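Local coordinates for RagA protein (Porphyromonas gingivalis, PDB 6SLN) that probably imports peptides across the outer membrane as a TonB-dependent receptor, a beta-barrel with a plug domain inside it, at residues A379-Y385 / G979-Y983; Q130-T134 / P972-G976; I230-L236 / Y967-D971. One frame throughout, in Å; residues are numbered along the deposited sequence.

How the contacts relate
All three contacts bring distant parts of the chain onto the run between barrel strands 951-964 and 986-996. Contact 2, its centre about 7 Å from the centre of the chain, is the innermost and the one that reaches the plug; it is polar, built on a carboxylate and backbone atoms. Contact 1, also buried, joins this run to the loop after strand 363-377, mixing one backbone bond and a weak amide bond with aromatic packing next to the bound peptide. Contact 3, its centre about 19 Å from that of the chain, is only partly buried and mainly apolar. Gln982 of contact 1 ties them together, with NE2 hydrogen-bonded to Ala974 O of contact 2 and OE1 to Asp971 N of contact 3.

Contact 1 (A379-Y385 / G979-Y983); sequences ADYFGKY and GKNQY
Gly383 and Asn981 meet through their backbones: Gly383 N donates to Asn981 O over 2.8 Å, with an angle of 156° at the hydrogen. The Asn981 side chain adds a second link, its ND2 giving a weak bond to Lys384 O, also 2.8 Å. With CG turned opposite the backbone N (chi1 -171°), the amide nitrogen is brought to the turn, ND2 lying 3.3 Å from Phe382 CA. Beside it, Tyr983 CB and CD2 lie over one face of the Phe382 ring, CB 3.9 Å from the ring centroid in a CH-pi contact; the two rings form an oblique pair, planes 44° apart. Asn981 O lies at the edge of the Phe382 ring. Ala379 CB meets the edge of the Tyr983 ring at CE2, 3.8 Å away. The surface that Asn981 grips is a type II beta turn, Tyr381 to Lys384, closed by Lys384 N to Tyr381 O and carrying Gly383 at its third position; it follows barrel strand 363-377, while Asn981 precedes the last strand, 986-996. Farther along, Tyr385 crosses Lys980, with CE2 3.5 Å from Lys980 CB, and the extended lysine passes on to the bound peptide, which NZ hydrogen-bonds. Asp875 OD1 takes bonds from both Tyr385 OH and Asn981 N, Phe392 N donates to Asn981 OD1, and Tyr983 OH is held by Ala340 N.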
loop_
_atom_site.group_PDB
_atom_site.type_symbol
_atom_site.label_atom_id
_atom_site.label_comp_id
_atom_site.label_asym_id
_atom_site.label_seq_id
_atom_site.Cartn_x
_atom_site.Cartn_y
_atom_site.Cartn_z
ATOM N N ALA A 379 -22.577 4.834 -2.828
ATOM C CA ALA A 379 -22.794 5.707 -3.964
ATOM C C ALA A 379 -22.346 7.093 -3.528
ATOM O O ALA A 379 -22.914 7.675 -2.596
ATOM C CB ALA A 379 -24.258 5.677 -4.390
ATOM N N ASP A 380 -21.308 7.606 -4.173
ATOM C CA ASP A 380 -20.571 8.731 -3.631
ATOM C C ASP A 380 -20.731 9.985 -4.472
ATOM O O ASP A 380 -19.804 10.785 -4.584
ATOM C CB ASP A 380 -19.100 8.349 -3.463
ATOM C CG ASP A 380 -18.879 7.472 -2.239
ATOM O OD1 ASP A 380 -19.600 7.654 -1.230
ATOM O OD2 ASP A 380 -18.007 6.585 -2.293
ATOM N N TYR A 381 -21.905 10.175 -5.063
ATOM C CA TYR A 381 -22.245 11.448 -5.668
ATOM C C TYR A 381 -23.464 12.073 -5.034
ATOM O O TYR A 381 -23.667 13.288 -5.178
ATOM C CB TYR A 381 -22.466 11.291 -7.179
ATOM C CG TYR A 381 -21.163 11.112 -7.923
ATOM C CD1 TYR A 381 -20.101 11.975 -7.705
ATOM C CD2 TYR A 381 -20.984 10.070 -8.816
ATOM C CE1 TYR A 381 -18.915 11.823 -8.372
ATOM C CE2 TYR A 381 -19.790 9.905 -9.484
ATOM C CZ TYR A 381 -18.758 10.785 -9.257
ATOM O OH TYR A 381 -17.561 10.631 -9.912
ATOM N N PHE A 382 -24.246 11.285 -4.305
ATOM C CA PHE A 382 -25.444 11.783 -3.662
ATOM C C PHE A 382 -25.107 12.871 -2.652
ATOM O O PHE A 382 -24.010 12.918 -2.087
ATOM C CB PHE A 382 -26.196 10.627 -3.006
ATOM C CG PHE A 382 -26.908 9.742 -4.010
ATOM C CD1 PHE A 382 -28.197 10.027 -4.393
ATOM C CD2 PHE A 382 -26.267 8.661 -4.576
ATOM C CE1 PHE A 382 -28.844 9.240 -5.305
ATOM C CE2 PHE A 382 -26.902 7.878 -5.496
ATOM C CZ PHE A 382 -28.196 8.171 -5.863
ATOM N N GLY A 383 -26.059 13.779 -2.455
ATOM C CA GLY A 383 -25.817 14.938 -1.637
ATOM C C GLY A 383 -25.026 16.028 -2.310
ATOM O O GLY A 383 -25.010 17.147 -1.806
ATOM N N LYS A 384 -24.367 15.750 -3.420
ATOM C CA LYS A 384 -23.761 16.782 -4.250
ATOM C C LYS A 384 -24.579 16.957 -5.532
ATOM O O LYS A 384 -25.443 16.136 -5.872
ATOM C CB LYS A 384 -22.300 16.435 -4.551
ATOM C CG LYS A 384 -21.398 16.675 -3.373
ATOM C CD LYS A 384 -19.960 16.262 -3.633
ATOM C CE LYS A 384 -19.827 14.758 -3.720
ATOM N NZ LYS A 384 -18.453 14.360 -4.158
ATOM N N TYR A 385 -24.325 18.066 -6.224
ATOM C CA TYR A 385 -25.161 18.519 -7.337
ATOM C C TYR A 385 -24.348 18.364 -8.615
ATOM O O TYR A 385 -23.605 19.261 -9.018
ATOM C CB TYR A 385 -25.650 19.972 -7.152
ATOM C CG TYR A 385 -26.871 20.054 -6.293
ATOM C CD1 TYR A 385 -28.111 19.643 -6.765
ATOM C CD2 TYR A 385 -26.791 20.519 -4.993
ATOM C CE1 TYR A 385 -29.241 19.715 -5.956
ATOM C CE2 TYR A 385 -27.914 20.596 -4.176
ATOM C CZ TYR A 385 -29.129 20.195 -4.656
ATOM O OH TYR A 385 -30.220 20.270 -3.828
ATOM N N GLY A 979 -32.053 19.271 2.766
ATOM C CA GLY A 979 -32.180 18.109 1.906
ATOM C C GLY A 979 -31.685 18.496 0.532
ATOM O O GLY A 979 -32.084 19.525 -0.013
ATOM N N LYS A 980 -30.760 17.706 -0.010
ATOM C CA LYS A 980 -30.214 18.017 -1.323
ATOM C C LYS A 980 -29.690 16.740 -1.962
ATOM O O LYS A 980 -28.971 15.979 -1.311
ATOM C CB LYS A 980 -29.103 19.066 -1.219
ATOM C CG LYS A 980 -28.048 18.735 -0.181
ATOM C CD LYS A 980 -26.785 19.554 -0.367
ATOM C CE LYS A 980 -25.684 19.075 0.607
ATOM N NZ LYS A 980 -24.674 20.139 0.962
ATOM N N ASN A 981 -30.038 16.536 -3.237
ATOM C CA ASN A 981 -29.768 15.311 -3.982
ATOM C C ASN A 981 -29.805 14.083 -3.077
ATOM O O ASN A 981 -28.799 13.376 -2.920
ATOM C CB ASN A 981 -28.426 15.398 -4.722
ATOM C CG ASN A 981 -28.224 14.224 -5.690
ATOM O OD1 ASN A 981 -29.178 13.737 -6.310
ATOM N ND2 ASN A 981 -26.992 13.754 -5.799
ATOM N N GLN A 982 -30.961 13.822 -2.476
ATOM C CA GLN A 982 -31.061 12.747 -1.505
ATOM C C GLN A 982 -30.889 11.385 -2.162
ATOM O O GLN A 982 -31.373 11.141 -3.272
ATOM C CB GLN A 982 -32.404 12.807 -0.787
ATOM C CG GLN A 982 -32.753 14.168 -0.231
ATOM C CD GLN A 982 -34.213 14.233 0.191
ATOM O OE1 GLN A 982 -35.110 13.859 -0.573
ATOM N NE2 GLN A 982 -34.459 14.697 1.413
ATOM N N TYR A 983 -30.156 10.509 -1.482
ATOM C CA TYR A 983 -30.296 9.075 -1.682
ATOM C C TYR A 983 -31.445 8.667 -0.766
ATOM O O TYR A 983 -31.238 8.483 0.437
ATOM C CB TYR A 983 -28.990 8.330 -1.355
ATOM C CG TYR A 983 -28.938 6.901 -1.863
ATOM C CD1 TYR A 983 -30.048 6.056 -1.748
ATOM C CD2 TYR A 983 -27.792 6.397 -2.459
ATOM C CE1 TYR A 983 -30.017 4.751 -2.210
ATOM C CE2 TYR A 983 -27.755 5.080 -2.943
ATOM C CZ TYR A 983 -28.876 4.259 -2.815
ATOM O OH TYR A 983 -28.867 2.952 -3.278
#

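Contact 2 (Q130-T134 / P972-G976); sequences QVMTT and PEAGG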
loop_
_atom_site.group_PDB
_atom_site.type_symbol
_atom_site.label_atom_id
_atom_site.label_comp_id
_atom_site.label_asym_id
_atom_site.label_seq_id
_atom_site.Cartn_x
_atom_site.Cartn_y
_atom_site.Cartn_z
ATOM N N GLN A 130 -33.594 9.566 19.549
ATOM C CA GLN A 130 -33.953 10.090 18.228
ATOM C C GLN A 130 -33.076 9.436 17.161
ATOM O O GLN A 130 -31.906 9.796 16.993
ATOM C CB GLN A 130 -33.840 11.614 18.178
ATOM C CG GLN A 130 -34.791 12.250 17.159
ATOM C CD GLN A 130 -34.525 13.726 16.878
ATOM O OE1 GLN A 130 -35.433 14.555 16.974
ATOM N NE2 GLN A 130 -33.287 14.056 16.511
ATOM N N VAL A 131 -33.672 8.499 16.418
ATOM C CA VAL A 131 -33.001 7.763 15.349
ATOM C C VAL A 131 -33.323 8.418 14.021
ATOM O O VAL A 131 -34.495 8.665 13.722
ATOM C CB VAL A 131 -33.448 6.294 15.308
ATOM C CG1 VAL A 131 -32.628 5.558 14.264
ATOM C CG2 VAL A 131 -33.361 5.640 16.694
ATOM N N MET A 132 -32.301 8.659 13.203
ATOM C CA MET A 132 -32.539 9.107 11.831
ATOM C C MET A 132 -31.393 8.661 10.925
ATOM O O MET A 132 -30.217 8.807 11.276
ATOM C CB MET A 132 -32.726 10.632 11.763
ATOM C CG MET A 132 -34.146 11.097 12.074
ATOM S SD MET A 132 -34.391 12.842 11.764
ATOM C CE MET A 132 -33.569 13.572 13.172
ATOM N N THR A 133 -31.746 8.093 9.777
ATOM C CA THR A 133 -30.804 7.747 8.720
ATOM C C THR A 133 -31.087 8.655 7.536
ATOM O O THR A 133 -32.202 8.650 7.002
ATOM C CB THR A 133 -30.943 6.282 8.312
ATOM O OG1 THR A 133 -31.208 5.484 9.474
ATOM C CG2 THR A 133 -29.673 5.803 7.634
ATOM N N THR A 134 -30.096 9.444 7.143
ATOM C CA THR A 134 -30.300 10.498 6.161
ATOM C C THR A 134 -30.021 10.052 4.734
ATOM O O THR A 134 -30.071 10.884 3.820
ATOM C CB THR A 134 -29.417 11.696 6.506
ATOM O OG1 THR A 134 -28.092 11.239 6.794
ATOM C CG2 THR A 134 -29.962 12.435 7.740
ATOM N N PRO A 972 -38.365 13.094 3.673
ATOM C CA PRO A 972 -38.195 14.056 4.773
ATOM C C PRO A 972 -37.102 13.642 5.754
ATOM O O PRO A 972 -36.497 14.511 6.388
ATOM C CB PRO A 972 -39.587 14.102 5.427
ATOM C CG PRO A 972 -40.269 12.826 5.019
ATOM C CD PRO A 972 -39.662 12.399 3.714
ATOM N N GLU A 973 -36.798 12.347 5.868
ATOM C CA GLU A 973 -35.714 11.915 6.743
ATOM C C GLU A 973 -34.338 12.215 6.167
ATOM O O GLU A 973 -33.362 12.273 6.919
ATOM C CB GLU A 973 -35.827 10.416 7.025
ATOM C CG GLU A 973 -34.911 9.897 8.136
ATOM C CD GLU A 973 -35.229 8.460 8.510
ATOM O OE1 GLU A 973 -34.500 7.851 9.325
ATOM O OE2 GLU A 973 -36.228 7.933 7.982
ATOM N N ALA A 974 -34.229 12.415 4.863
ATOM C CA ALA A 974 -32.920 12.373 4.220
ATOM C C ALA A 974 -32.254 13.744 4.285
ATOM O O ALA A 974 -32.086 14.449 3.292
ATOM C CB ALA A 974 -33.047 11.878 2.785
ATOM N N GLY A 975 -31.835 14.099 5.477
ATOM C CA GLY A 975 -31.074 15.322 5.647
ATOM C C GLY A 975 -31.317 15.933 7.011
ATOM O O GLY A 975 -32.125 15.461 7.804
ATOM N N GLY A 976 -30.585 17.002 7.271
ATOM C CA GLY A 976 -30.741 17.654 8.547
ATOM C C GLY A 976 -31.316 19.032 8.362
ATOM O O GLY A 976 -32.519 19.262 8.566
#
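The plug of this TonB-dependent receptor meets a loop of the barrel domain here, where Thr133 and Thr134 lie against Glu973, Ala974 and Gly975 in the loop between strands 951-964 and 978-979. Glu973 does most of the reaching. Its chain is fully extended, a chi1 near 180° (-169°) throwing it outward, and this carries the carboxylate up to the plug backbone. There Thr133 N donates to Glu973 OE1 over 2.8 Å in a nearly straight bond, 170° at the hydrogen, using the anti side of the oxygen from 24° out of the carboxylate plane. The aliphatic part of Glu973 runs alongside Thr133, with CG near Thr133 O, and OE1 also lies 3.4 Å from Met132 CA. Ala974 is the centre of an inverse gamma turn, in which Gly975 N bonds back to Glu973 O. Thr134 rests on that turn, its methyl CG2 3.4 Å from Gly975 N, while Thr134 O lies 3.2 Å from Ala974 CA in a CA-H...O contact. Thr133 OG1 looks elsewhere, to Asn117. The second carboxylate oxygen, Glu973 OE2, forms a salt bridge with Arg928 of barrel strand 921-937, so one buried group is shared between a plug N-H and a barrel guanidinium; the arginine would be expected to keep it ionised and thereby strengthen its hold on the plug.

Contact 3 (I230-L236 / Y967-D971); sequences ILNTKPL and YKGFD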
loop_
_atom_site.group_PDB
_atom_site.type_symbol
_atom_site.label_atom_id
_atom_site.label_comp_id
_atom_site.label_asym_id
_atom_site.label_seq_id
_atom_site.Cartn_x
_atom_site.Cartn_y
_atom_site.Cartn_z
ATOM N N ILE A 230 -37.540 2.816 -4.386
ATOM C CA ILE A 230 -37.548 4.213 -3.946
ATOM C C ILE A 230 -38.940 4.546 -3.407
ATOM O O ILE A 230 -39.957 4.219 -4.029
ATOM C CB ILE A 230 -37.111 5.131 -5.104
ATOM C CG1 ILE A 230 -36.840 6.557 -4.647
ATOM C CG2 ILE A 230 -38.138 5.192 -6.177
ATOM C CD1 ILE A 230 -36.531 7.484 -5.823
ATOM N N LEU A 231 -39.001 5.130 -2.203
ATOM C CA LEU A 231 -40.257 5.051 -1.456
ATOM C C LEU A 231 -41.255 6.147 -1.795
ATOM O O LEU A 231 -42.405 6.060 -1.357
ATOM C CB LEU A 231 -40.016 5.056 0.067
ATOM C CG LEU A 231 -39.145 6.007 0.910
ATOM C CD1 LEU A 231 -39.452 7.507 0.783
ATOM C CD2 LEU A 231 -39.309 5.577 2.354
ATOM N N ASN A 232 -40.870 7.165 -2.552
ATOM C CA ASN A 232 -41.821 8.216 -2.870
ATOM C C ASN A 232 -41.497 8.762 -4.251
ATOM O O ASN A 232 -40.326 9.018 -4.549
ATOM C CB ASN A 232 -41.779 9.317 -1.801
ATOM C CG ASN A 232 -42.529 10.557 -2.208
ATOM O OD1 ASN A 232 -43.726 10.517 -2.459
ATOM N ND2 ASN A 232 -41.827 11.677 -2.248
ATOM N N THR A 233 -42.533 8.941 -5.080
ATOM C CA THR A 233 -42.348 9.390 -6.455
ATOM C C THR A 233 -42.980 10.750 -6.727
ATOM O O THR A 233 -42.779 11.306 -7.817
ATOM C CB THR A 233 -42.891 8.352 -7.455
ATOM O OG1 THR A 233 -44.212 7.887 -7.079
ATOM C CG2 THR A 233 -41.934 7.165 -7.502
ATOM N N LYS A 234 -43.680 11.323 -5.748
ATOM C CA LYS A 234 -44.368 12.600 -5.926
ATOM C C LYS A 234 -43.521 13.717 -6.530
ATOM O O LYS A 234 -44.072 14.489 -7.334
ATOM C CB LYS A 234 -44.940 13.062 -4.579
ATOM C CG LYS A 234 -46.262 12.409 -4.221
ATOM C CD LYS A 234 -46.801 12.882 -2.871
ATOM C CE LYS A 234 -47.760 14.068 -3.037
ATOM N NZ LYS A 234 -48.450 14.398 -1.760
ATOM N N PRO A 235 -42.238 13.897 -6.187
ATOM C CA PRO A 235 -41.479 14.998 -6.805
ATOM C C PRO A 235 -41.487 14.942 -8.310
ATOM O O PRO A 235 -41.270 15.970 -8.962
ATOM C CB PRO A 235 -40.055 14.804 -6.254
ATOM C CG PRO A 235 -40.242 14.125 -4.972
ATOM C CD PRO A 235 -41.431 13.214 -5.152
ATOM N N LEU A 236 -41.710 13.769 -8.889
ATOM C CA LEU A 236 -41.709 13.664 -10.341
ATOM C C LEU A 236 -42.987 14.217 -10.963
ATOM O O LEU A 236 -42.939 14.737 -12.082
ATOM C CB LEU A 236 -41.486 12.210 -10.751
ATOM C CG LEU A 236 -40.042 11.808 -10.474
ATOM C CD1 LEU A 236 -39.948 10.607 -9.541
ATOM C CD2 LEU A 236 -39.345 11.556 -11.774
ATOM N N TYR A 967 -43.411 17.138 3.000
ATOM C CA TYR A 967 -42.131 17.505 2.409
ATOM C C TYR A 967 -42.155 17.253 0.906
ATOM O O TYR A 967 -42.380 16.125 0.467
ATOM C CB TYR A 967 -40.995 16.719 3.053
ATOM C CG TYR A 967 -39.656 17.233 2.608
ATOM C CD1 TYR A 967 -39.280 18.530 2.895
ATOM C CD2 TYR A 967 -38.773 16.443 1.878
ATOM C CE1 TYR A 967 -38.058 19.033 2.493
ATOM C CE2 TYR A 967 -37.534 16.947 1.463
ATOM C CZ TYR A 967 -37.187 18.250 1.774
ATOM O OH TYR A 967 -35.977 18.785 1.386
ATOM N N LYS A 968 -41.896 18.291 0.122
ATOM C CA LYS A 968 -41.978 18.216 -1.333
ATOM C C LYS A 968 -40.724 17.644 -1.976
ATOM O O LYS A 968 -40.625 17.648 -3.211
ATOM C CB LYS A 968 -42.277 19.606 -1.918
ATOM C CG LYS A 968 -43.595 20.224 -1.431
ATOM C CD LYS A 968 -43.531 21.749 -1.369
ATOM C CE LYS A 968 -44.200 22.294 -0.082
ATOM N NZ LYS A 968 -43.703 21.692 1.239
ATOM N N GLY A 969 -39.767 17.151 -1.189
ATOM C CA GLY A 969 -38.695 16.324 -1.701
ATOM C C GLY A 969 -38.962 14.835 -1.503
ATOM O O GLY A 969 -40.024 14.409 -1.044
ATOM N N PHE A 970 -37.959 14.030 -1.836
ATOM C CA PHE A 970 -38.185 12.589 -1.873
ATOM C C PHE A 970 -38.359 12.014 -0.472
ATOM O O PHE A 970 -39.278 11.226 -0.218
ATOM C CB PHE A 970 -37.030 11.898 -2.592
ATOM C CG PHE A 970 -37.049 12.080 -4.083
ATOM C CD1 PHE A 970 -36.470 13.201 -4.664
ATOM C CD2 PHE A 970 -37.633 11.114 -4.910
ATOM C CE1 PHE A 970 -36.471 13.355 -6.047
ATOM C CE2 PHE A 970 -37.637 11.263 -6.278
ATOM C CZ PHE A 970 -37.059 12.390 -6.848
ATOM N N ASP A 971 -37.487 12.387 0.443
ATOM C CA ASP A 971 -37.498 11.786 1.772
ATOM C C ASP A 971 -37.343 12.867 2.840
ATOM O O ASP A 971 -36.282 13.510 2.927
ATOM C CB ASP A 971 -36.382 10.734 1.886
ATOM C CG ASP A 971 -36.468 9.917 3.171
ATOM O OD1 ASP A 971 -37.387 10.164 3.998
ATOM O OD2 ASP A 971 -35.599 9.025 3.360
#
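Phe970 and Pro235 form the apolar centre. Pro235 leans its CB-CG edge onto one face of the aromatic ring, with CG almost exactly over the middle: 3.7 Å from the Phe970 centroid and only 5° off the ring normal, a textbook CH-pi contact. Pro235 CB lies over the CE1-CZ side of the same face, 3.9 Å from Phe970 CE1. Two aliphatic branch ends join them, Ile230 CD1 at 3.9 Å from Phe970 CD2 and Leu236 CD1 at 4.1 Å from Phe970 CE2; Ile230 crosses the phenylalanine obliquely, Leu236 at about a right angle. Ile230 reaches the ring because both of its torsions are extended, with CG1 pointing away from the backbone N (chi1 -169°). Leu395 and Thr391 of helix 390-396 also pack on Phe970, and Leu302 of helix 301-305 touches both Ile230 and Leu236. In the fold, this is the place where the first barrel strand, 218-230, runs out into a turn and the short helix 234-237; its counterpart is the loop leading from strand 951-964 toward the last strand, 986-996, which pairs with 218-230 to close the barrel. At the border of the apolar cluster, Asn232 O sits at the edge of the Phe970 ring, 3.4 Å from CD2. The Asn232 side chain works at both ends of its amide: ND2 donates to Phe970 O over 3.3 Å, from a position tilted out of the carbonyl plane, and OD1 accepts a weak capping bond from Lys234 N, ahead of the turn that leads into the weakly bonded helix. Leu231 CD1 reaches the same carbonyl, Phe970 O. The buried carboxylate of Asp971 pairs through OD1 with Arg928, and on the exposed rim Lys968 NZ forms a salt bridge with Glu922.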